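PDB 3LEQ: uncharacterized protein cvnB5 from Streptomyces avermitilis, which is of unknown function but has a Roadblock/LC7 domain and so probably takes part in regulatory protein-protein interactions, as its relatives do. Local coordinates for residues H2-D14 against A22-T36. Residues are numbered along the deposited sequence; the frame is centred on the assembly and turned at random.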
ATOM      1  N   HIS A   2     -17.474  -6.518  -0.384  1.00 14.13           N
ATOM      2  CA  HIS A   2     -16.063  -6.254  -0.813  1.00 14.70           C
ATOM      3  C   HIS A   2     -15.997  -5.728  -2.244  1.00 14.21           C
ATOM      4  O   HIS A   2     -16.463  -6.380  -3.179  1.00 14.65           O
ATOM      5  CB  HIS A   2     -15.203  -7.511  -0.658  1.00 14.92           C
ATOM      6  CG  HIS A   2     -14.985  -7.917   0.769  1.00 16.23           C
ATOM      7  ND1 HIS A   2     -14.308  -7.123   1.671  1.00 17.77           N
ATOM      8  CD2 HIS A   2     -15.353  -9.029   1.448  1.00 17.01           C
ATOM      9  CE1 HIS A   2     -14.271  -7.728   2.846  1.00 17.73           C
ATOM     10  NE2 HIS A   2     -14.902  -8.885   2.739  1.00 17.38           N
ATOM     11  N   SER A   3     -15.411  -4.544  -2.405  1.00 13.89           N
ATOM     12  CA  SER A   3     -15.383  -3.865  -3.692  1.00 13.39           C
ATOM     13  C   SER A   3     -14.327  -4.499  -4.581  1.00 13.09           C
ATOM     14  O   SER A   3     -13.495  -5.276  -4.108  1.00 12.37           O
ATOM     15  CB  SER A   3     -15.077  -2.385  -3.487  1.00 13.50           C
ATOM     16  OG  SER A   3     -13.758  -2.235  -2.965  1.00 12.95           O
ATOM     17  N   GLN A   4     -14.358  -4.166  -5.868  1.00 12.79           N
ATOM     18  CA  GLN A   4     -13.352  -4.669  -6.806  1.00 12.80           C
ATOM     19  C   GLN A   4     -11.939  -4.270  -6.386  1.00 12.64           C
ATOM     20  O   GLN A   4     -11.002  -5.060  -6.517  1.00 13.31           O
ATOM     21  CB  GLN A   4     -13.637  -4.174  -8.232  1.00 13.10           C
ATOM     22  N   LEU A   5     -11.787  -3.042  -5.885  1.00 12.20           N
ATOM     23  CA  LEU A   5     -10.486  -2.558  -5.420  1.00 11.92           C
ATOM     24  C   LEU A   5     -10.003  -3.364  -4.218  1.00 11.54           C
ATOM     25  O   LEU A   5      -8.832  -3.732  -4.156  1.00 11.76           O
ATOM     26  CB  LEU A   5     -10.555  -1.069  -5.054  1.00 11.77           C
ATOM     27  CG  LEU A   5      -9.482  -0.091  -5.551  1.00 12.07           C
ATOM     28  CD1 LEU A   5      -9.442   1.181  -4.671  1.00  9.91           C
ATOM     29  CD2 LEU A   5      -8.120  -0.704  -5.683  1.00  9.26           C
ATOM     30  N   ASP A   6     -10.904  -3.660  -3.281  1.00 11.26           N
ATOM     31  CA  ASP A   6     -10.560  -4.485  -2.106  1.00 11.69           C
ATOM     32  C   ASP A   6     -10.009  -5.830  -2.547  1.00 11.23           C
ATOM     33  O   ASP A   6      -9.041  -6.330  -1.977  1.00 11.33           O
ATOM     34  CB  ASP A   6     -11.775  -4.733  -1.207  1.00 11.71           C
ATOM     35  CG  ASP A   6     -12.302  -3.473  -0.548  1.00 14.26           C
ATOM     36  OD1 ASP A   6     -11.533  -2.494  -0.346  1.00 15.29           O
ATOM     37  OD2 ASP A   6     -13.510  -3.477  -0.211  1.00 16.43           O
ATOM     38  N   GLN A   7     -10.654  -6.428  -3.551  1.00 11.85           N
ATOM     39  CA  GLN A   7     -10.247  -7.740  -4.088  1.00 11.54           C
ATOM     40  C   GLN A   7      -8.898  -7.677  -4.798  1.00 11.37           C
ATOM     41  O   GLN A   7      -8.062  -8.571  -4.629  1.00 10.97           O
ATOM     42  CB  GLN A   7     -11.323  -8.317  -5.007  1.00 11.73           C
ATOM     43  CG  GLN A   7     -12.600  -8.701  -4.267  1.00 13.68           C
ATOM     44  CD  GLN A   7     -13.611  -9.437  -5.139  1.00 17.66           C
ATOM     45  OE1 GLN A   7     -13.451  -9.553  -6.361  1.00 19.64           O
ATOM     46  NE2 GLN A   7     -14.659  -9.943  -4.508  1.00 19.34           N
ATOM     47  N   LEU A   8      -8.687  -6.618  -5.580  1.00 11.18           N
ATOM     48  CA  LEU A   8      -7.376  -6.349  -6.174  1.00 11.94           C
ATOM     49  C   LEU A   8      -6.248  -6.239  -5.143  1.00 11.59           C
ATOM     50  O   LEU A   8      -5.174  -6.839  -5.325  1.00 11.22           O
ATOM     51  CB  LEU A   8      -7.407  -5.096  -7.063  1.00 11.62           C
ATOM     52  CG  LEU A   8      -7.937  -5.254  -8.488  1.00 13.57           C
ATOM     53  CD1 LEU A   8      -7.835  -3.930  -9.209  1.00 13.98           C
ATOM     54  CD2 LEU A   8      -7.182  -6.358  -9.267  1.00 16.05           C
ATOM     55  N   LEU A   9      -6.495  -5.461  -4.078  1.00 11.30           N
ATOM     56  CA  LEU A   9      -5.525  -5.274  -2.998  0.50 11.43           C
ATOM     57  C   LEU A   9      -5.285  -6.579  -2.254  1.00 11.97           C
ATOM     58  O   LEU A   9      -4.149  -6.914  -1.932  1.00 12.31           O
ATOM     59  CB  LEU A   9      -5.998  -4.196  -2.018  0.50 11.04           C
ATOM     60  CG  LEU A   9      -6.083  -2.753  -2.518  0.50 10.16           C
ATOM     61  CD1 LEU A   9      -6.641  -1.867  -1.425  0.50 10.06           C
ATOM     62  CD2 LEU A   9      -4.711  -2.252  -2.940  0.50  9.28           C
ATOM     63  N   THR A  10      -6.364  -7.315  -1.971  1.00 12.09           N
ATOM     64  CA  THR A  10      -6.248  -8.601  -1.271  1.00 11.79           C
ATOM     65  C   THR A  10      -5.475  -9.583  -2.161  1.00 11.32           C
ATOM     66  O   THR A  10      -4.646 -10.356  -1.679  1.00 11.11           O
ATOM     67  CB  THR A  10      -7.637  -9.152  -0.863  1.00 11.89           C
ATOM     68  OG1 THR A  10      -8.361  -8.124  -0.189  1.00 12.34           O
ATOM     69  CG2 THR A  10      -7.519 -10.391   0.069  1.00 11.65           C
ATOM     70  N   GLY A  11      -5.730  -9.499  -3.464  1.00 11.58           N
ATOM     71  CA  GLY A  11      -5.062 -10.319  -4.475  1.00 12.21           C
ATOM     72  C   GLY A  11      -3.567 -10.062  -4.522  1.00 12.18           C
ATOM     73  O   GLY A  11      -2.778 -11.006  -4.560  1.00 12.70           O
ATOM     74  N   LEU A  12      -3.177  -8.787  -4.499  1.00 12.00           N
ATOM     75  CA  LEU A  12      -1.755  -8.427  -4.406  1.00 11.75           C
ATOM     76  C   LEU A  12      -1.105  -9.077  -3.175  1.00 11.35           C
ATOM     77  O   LEU A  12      -0.043  -9.684  -3.276  1.00 11.14           O
ATOM     78  CB  LEU A  12      -1.584  -6.909  -4.335  1.00 11.38           C
ATOM     79  CG  LEU A  12      -0.168  -6.394  -4.084  1.00 10.92           C
ATOM     80  CD1 LEU A  12       0.676  -6.549  -5.345  1.00 11.06           C
ATOM     81  CD2 LEU A  12      -0.182  -4.934  -3.616  1.00 11.35           C
ATOM     82  N   VAL A  13      -1.746  -8.931  -2.021  1.00 11.10           N
ATOM     83  CA  VAL A  13      -1.193  -9.466  -0.764  1.00 11.44           C
ATOM     84  C   VAL A  13      -1.084 -11.000  -0.821  1.00 11.74           C
ATOM     85  O   VAL A  13      -0.085 -11.584  -0.362  1.00 11.83           O
ATOM     86  CB  VAL A  13      -2.044  -9.036   0.459  1.00 11.94           C
ATOM     87  CG1 VAL A  13      -1.667  -9.847   1.714  1.00 11.99           C
ATOM     88  CG2 VAL A  13      -1.917  -7.551   0.708  1.00 11.69           C
ATOM     89  N   ASP A  14      -2.101 -11.641  -1.394  1.00 11.54           N
ATOM     90  CA  ASP A  14      -2.147 -13.106  -1.492  1.00 12.36           C
ATOM     91  C   ASP A  14      -1.090 -13.686  -2.433  1.00 11.98           C
ATOM     92  O   ASP A  14      -0.435 -14.667  -2.095  1.00 12.16           O
ATOM     93  CB  ASP A  14      -3.558 -13.591  -1.876  1.00 12.39           C
ATOM     94  CG  ASP A  14      -4.480 -13.756  -0.654  1.00 15.21           C
ATOM     95  OD1 ASP A  14      -4.156 -13.201   0.427  1.00 19.55           O
ATOM     96  OD2 ASP A  14      -5.529 -14.440  -0.769  1.00 17.65           O
ATOM     97  N   ALA A  22      -1.776  -3.891   2.206  1.00  8.36           N
ATOM     98  CA  ALA A  22      -1.935  -2.816   1.236  1.00  8.89           C
ATOM     99  C   ALA A  22      -3.184  -1.988   1.502  1.00  9.04           C
ATOM    100  O   ALA A  22      -4.226  -2.523   1.901  1.00  9.91           O
ATOM    101  CB  ALA A  22      -1.970  -3.397  -0.192  1.00  8.48           C
ATOM    102  N   VAL A  23      -3.076  -0.682   1.287  1.00 10.08           N
ATOM    103  CA  VAL A  23      -4.234   0.213   1.354  1.00 11.06           C
ATOM    104  C   VAL A  23      -4.181   1.208   0.213  1.00 10.91           C
ATOM    105  O   VAL A  23      -3.102   1.471  -0.353  1.00 11.08           O
ATOM    106  CB  VAL A  23      -4.290   1.025   2.691  1.00 10.31           C
ATOM    107  CG1 VAL A  23      -4.423   0.112   3.881  1.00 13.46           C
ATOM    108  CG2 VAL A  23      -3.057   1.925   2.872  1.00 12.11           C
ATOM    109  N   VAL A  24      -5.339   1.773  -0.108  1.00 10.71           N
ATOM    110  CA  VAL A  24      -5.404   2.929  -0.995  1.00 10.08           C
ATOM    111  C   VAL A  24      -6.026   4.097  -0.197  1.00  9.82           C
ATOM    112  O   VAL A  24      -7.094   3.953   0.411  1.00 10.68           O
ATOM    113  CB  VAL A  24      -6.211   2.646  -2.259  1.00 10.24           C
ATOM    114  CG1 VAL A  24      -6.412   3.936  -3.058  1.00  8.97           C
ATOM    115  CG2 VAL A  24      -5.515   1.571  -3.112  1.00  9.58           C
ATOM    116  N   LEU A  25      -5.317   5.218  -0.164  1.00  9.91           N
ATOM    117  CA  LEU A  25      -5.734   6.384   0.612  1.00 10.12           C
ATOM    118  C   LEU A  25      -6.123   7.507  -0.339  1.00 10.24           C
ATOM    119  O   LEU A  25      -5.469   7.701  -1.358  1.00 10.03           O
ATOM    120  CB  LEU A  25      -4.584   6.843   1.523  1.00 10.25           C
ATOM    121  CG  LEU A  25      -3.903   5.750   2.372  1.00 10.46           C
ATOM    122  CD1 LEU A  25      -2.695   6.339   3.100  1.00 10.25           C
ATOM    123  CD2 LEU A  25      -4.891   5.105   3.385  1.00  9.00           C
ATOM    124  N   SER A  26      -7.162   8.267   0.013  1.00 10.03           N
ATOM    125  CA  SER A  26      -7.574   9.427  -0.764  1.00 10.73           C
ATOM    126  C   SER A  26      -6.611  10.564  -0.459  1.00 11.10           C
ATOM    127  O   SER A  26      -5.809  10.466   0.470  1.00 11.15           O
ATOM    128  CB  SER A  26      -8.990   9.849  -0.369  1.00 10.51           C
ATOM    129  OG  SER A  26      -8.983  10.355   0.961  1.00 11.85           O
ATOM    130  N   GLU A  27      -6.707  11.644  -1.231  1.00 11.97           N
ATOM    131  CA  GLU A  27      -5.932  12.859  -0.987  1.00 12.49           C
ATOM    132  C   GLU A  27      -6.050  13.362   0.461  1.00 12.57           C
ATOM    133  O   GLU A  27      -5.069  13.843   1.021  1.00 12.86           O
ATOM    134  CB  GLU A  27      -6.322  13.964  -1.980  1.00 12.75           C
ATOM    135  N   ASP A  28      -7.229  13.231   1.068  1.00 12.68           N
ATOM    136  CA  ASP A  28      -7.433  13.672   2.457  1.00 12.36           C
ATOM    137  C   ASP A  28      -6.904  12.707   3.535  1.00 12.42           C
ATOM    138  O   ASP A  28      -6.906  13.049   4.716  1.00 12.40           O
ATOM    139  CB  ASP A  28      -8.910  13.990   2.719  1.00 12.80           C
ATOM    140  N   GLY A  29      -6.462  11.513   3.140  1.00 11.74           N
ATOM    141  CA  GLY A  29      -5.908  10.528   4.083  1.00 11.33           C
ATOM    142  C   GLY A  29      -6.872   9.412   4.456  1.00 11.02           C
ATOM    143  O   GLY A  29      -6.505   8.465   5.178  1.00 10.80           O
ATOM    144  N   LEU A  30      -8.096   9.503   3.938  1.00 11.22           N
ATOM    145  CA  LEU A  30      -9.132   8.490   4.159  1.00 11.20           C
ATOM    146  C   LEU A  30      -8.735   7.151   3.571  1.00 11.56           C
ATOM    147  O   LEU A  30      -8.233   7.093   2.462  1.00 10.59           O
ATOM    148  CB  LEU A  30     -10.443   8.931   3.509  1.00 11.61           C
ATOM    149  CG  LEU A  30     -11.513   9.583   4.362  1.00 14.54           C
ATOM    150  CD1 LEU A  30     -12.524  10.293   3.479  1.00 16.19           C
ATOM    151  CD2 LEU A  30     -12.194   8.528   5.219  1.00 16.94           C
ATOM    152  N   VAL A  31      -8.982   6.071   4.295  1.00 11.10           N
ATOM    153  CA  VAL A  31      -8.796   4.737   3.701  1.00 10.97           C
ATOM    154  C   VAL A  31      -9.954   4.483   2.736  1.00 10.67           C
ATOM    155  O   VAL A  31     -11.109   4.411   3.166  1.00 11.23           O
ATOM    156  CB  VAL A  31      -8.766   3.636   4.791  1.00 11.00           C
ATOM    157  CG1 VAL A  31      -8.524   2.263   4.155  1.00 11.25           C
ATOM    158  CG2 VAL A  31      -7.698   3.952   5.813  1.00 11.16           C
ATOM    159  N   VAL A  32      -9.652   4.393   1.438  1.00 10.20           N
ATOM    160  CA  VAL A  32     -10.654   4.143   0.392  1.00 10.22           C
ATOM    161  C   VAL A  32     -10.828   2.632   0.207  1.00 10.22           C
ATOM    162  O   VAL A  32     -11.892   2.156  -0.177  1.00 10.09           O
ATOM    163  CB  VAL A  32     -10.224   4.795  -0.957  1.00  9.52           C
ATOM    164  CG1 VAL A  32     -11.172   4.412  -2.114  1.00 11.10           C
ATOM    165  CG2 VAL A  32     -10.137   6.316  -0.810  1.00 11.35           C
ATOM    166  N   SER A  33      -9.771   1.882   0.486  1.00 10.31           N
ATOM    167  CA  SER A  33      -9.762   0.447   0.243  1.00 10.38           C
ATOM    168  C   SER A  33      -8.609  -0.152   1.011  1.00 10.34           C
ATOM    169  O   SER A  33      -7.588   0.521   1.221  1.00 10.48           O
ATOM    170  CB  SER A  33      -9.552   0.199  -1.249  1.00 10.70           C
ATOM    171  OG  SER A  33      -9.660  -1.169  -1.566  1.00 11.37           O
ATOM    172  N   LYS A  34      -8.762  -1.404   1.437  1.00 10.70           N
ATOM    173  CA  LYS A  34      -7.668  -2.130   2.104  1.00 11.40           C
ATOM    174  C   LYS A  34      -7.721  -3.623   1.802  1.00 11.03           C
ATOM    175  O   LYS A  34      -8.791  -4.152   1.479  1.00 11.65           O
ATOM    176  CB  LYS A  34      -7.686  -1.890   3.625  1.00 11.34           C
ATOM    177  CG  LYS A  34      -8.916  -2.465   4.321  1.00 12.32           C
ATOM    178  CD  LYS A  34      -9.011  -2.058   5.770  1.00 13.00           C
ATOM    179  CE  LYS A  34     -10.364  -2.469   6.360  1.00 15.49           C
ATOM    180  NZ  LYS A  34     -10.422  -3.940   6.640  1.00 16.25           N
ATOM    181  N   SER A  35      -6.577  -4.304   1.897  1.00 11.11           N
ATOM    182  CA  SER A  35      -6.570  -5.769   1.828  1.00 11.07           C
ATOM    183  C   SER A  35      -7.397  -6.347   2.992  1.00 10.74           C
ATOM    184  O   SER A  35      -7.305  -5.863   4.118  1.00 10.74           O
ATOM    185  CB  SER A  35      -5.145  -6.331   1.802  1.00 11.10           C
ATOM    186  OG  SER A  35      -4.285  -5.645   2.697  1.00 11.40           O
ATOM    187  N   THR A  36      -8.194  -7.377   2.709  1.00 10.21           N
ATOM    188  CA  THR A  36      -9.285  -7.785   3.617  1.00 10.14           C
ATOM    189  C   THR A  36      -8.865  -8.384   4.985  1.00  9.95           C
ATOM    190  O   THR A  36      -9.712  -8.405   5.980  1.00 10.85           O
ATOM    191  CB  THR A  36     -10.339  -8.679   2.900  1.00  9.99           C
ATOM    192  OG1 THR A  36      -9.786  -9.972   2.603  1.00 11.01           O
ATOM    193  CG2 THR A  36     -10.827  -8.019   1.620  1.00  9.18           C
TER
HETATM  194  O   HOH W   1     -13.366   0.149  -2.302  1.00 15.34           O
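Asp6 holds CG anti to its carbonyl carbon (chi1 -66°), which brings OD1 over to Ser33 of the strand. In Ser33, OG is anti to the backbone N (chi1 -174°), which sets it against Asp6 OD1. Ser33 OG donates to Asp6 OD1 at 2.6 Å, on the anti side and 26° out of the carboxylate plane. Lys34 N adds a weak bond to the same oxygen. The other oxygen, Asp6 OD2, accepts from Ser3 N at 3.1 Å. Ser3, the N-cap, accepts from Asp6 N through OG at 3.2 Å, and the two residues form a capping box. An alanine in place of Asp6 would probably leave Ser33 OG and Ser3 N without their acceptors and break one half of that box.

One turn on, Thr10 OG1 donates to Asp6 O at 2.6 Å and accepts from Thr36 N at 3.0 Å. Farther into the interface, Leu9 CD2 rests on Val24 CG2 at 3.9 Å, the side chains crossing at about a right angle, and on Ala22 CB. Val13 CG2 packs against Ser35 CB at 3.6 Å. Leu112 of helix 102-115 also covers Leu9. Val32 and Ser33 face Val24 in a classic beta bulge. The N-terminal helix thus packs on the edge hairpin of the antiparallel sheet, consistent with the Roadblock/LC7 fold.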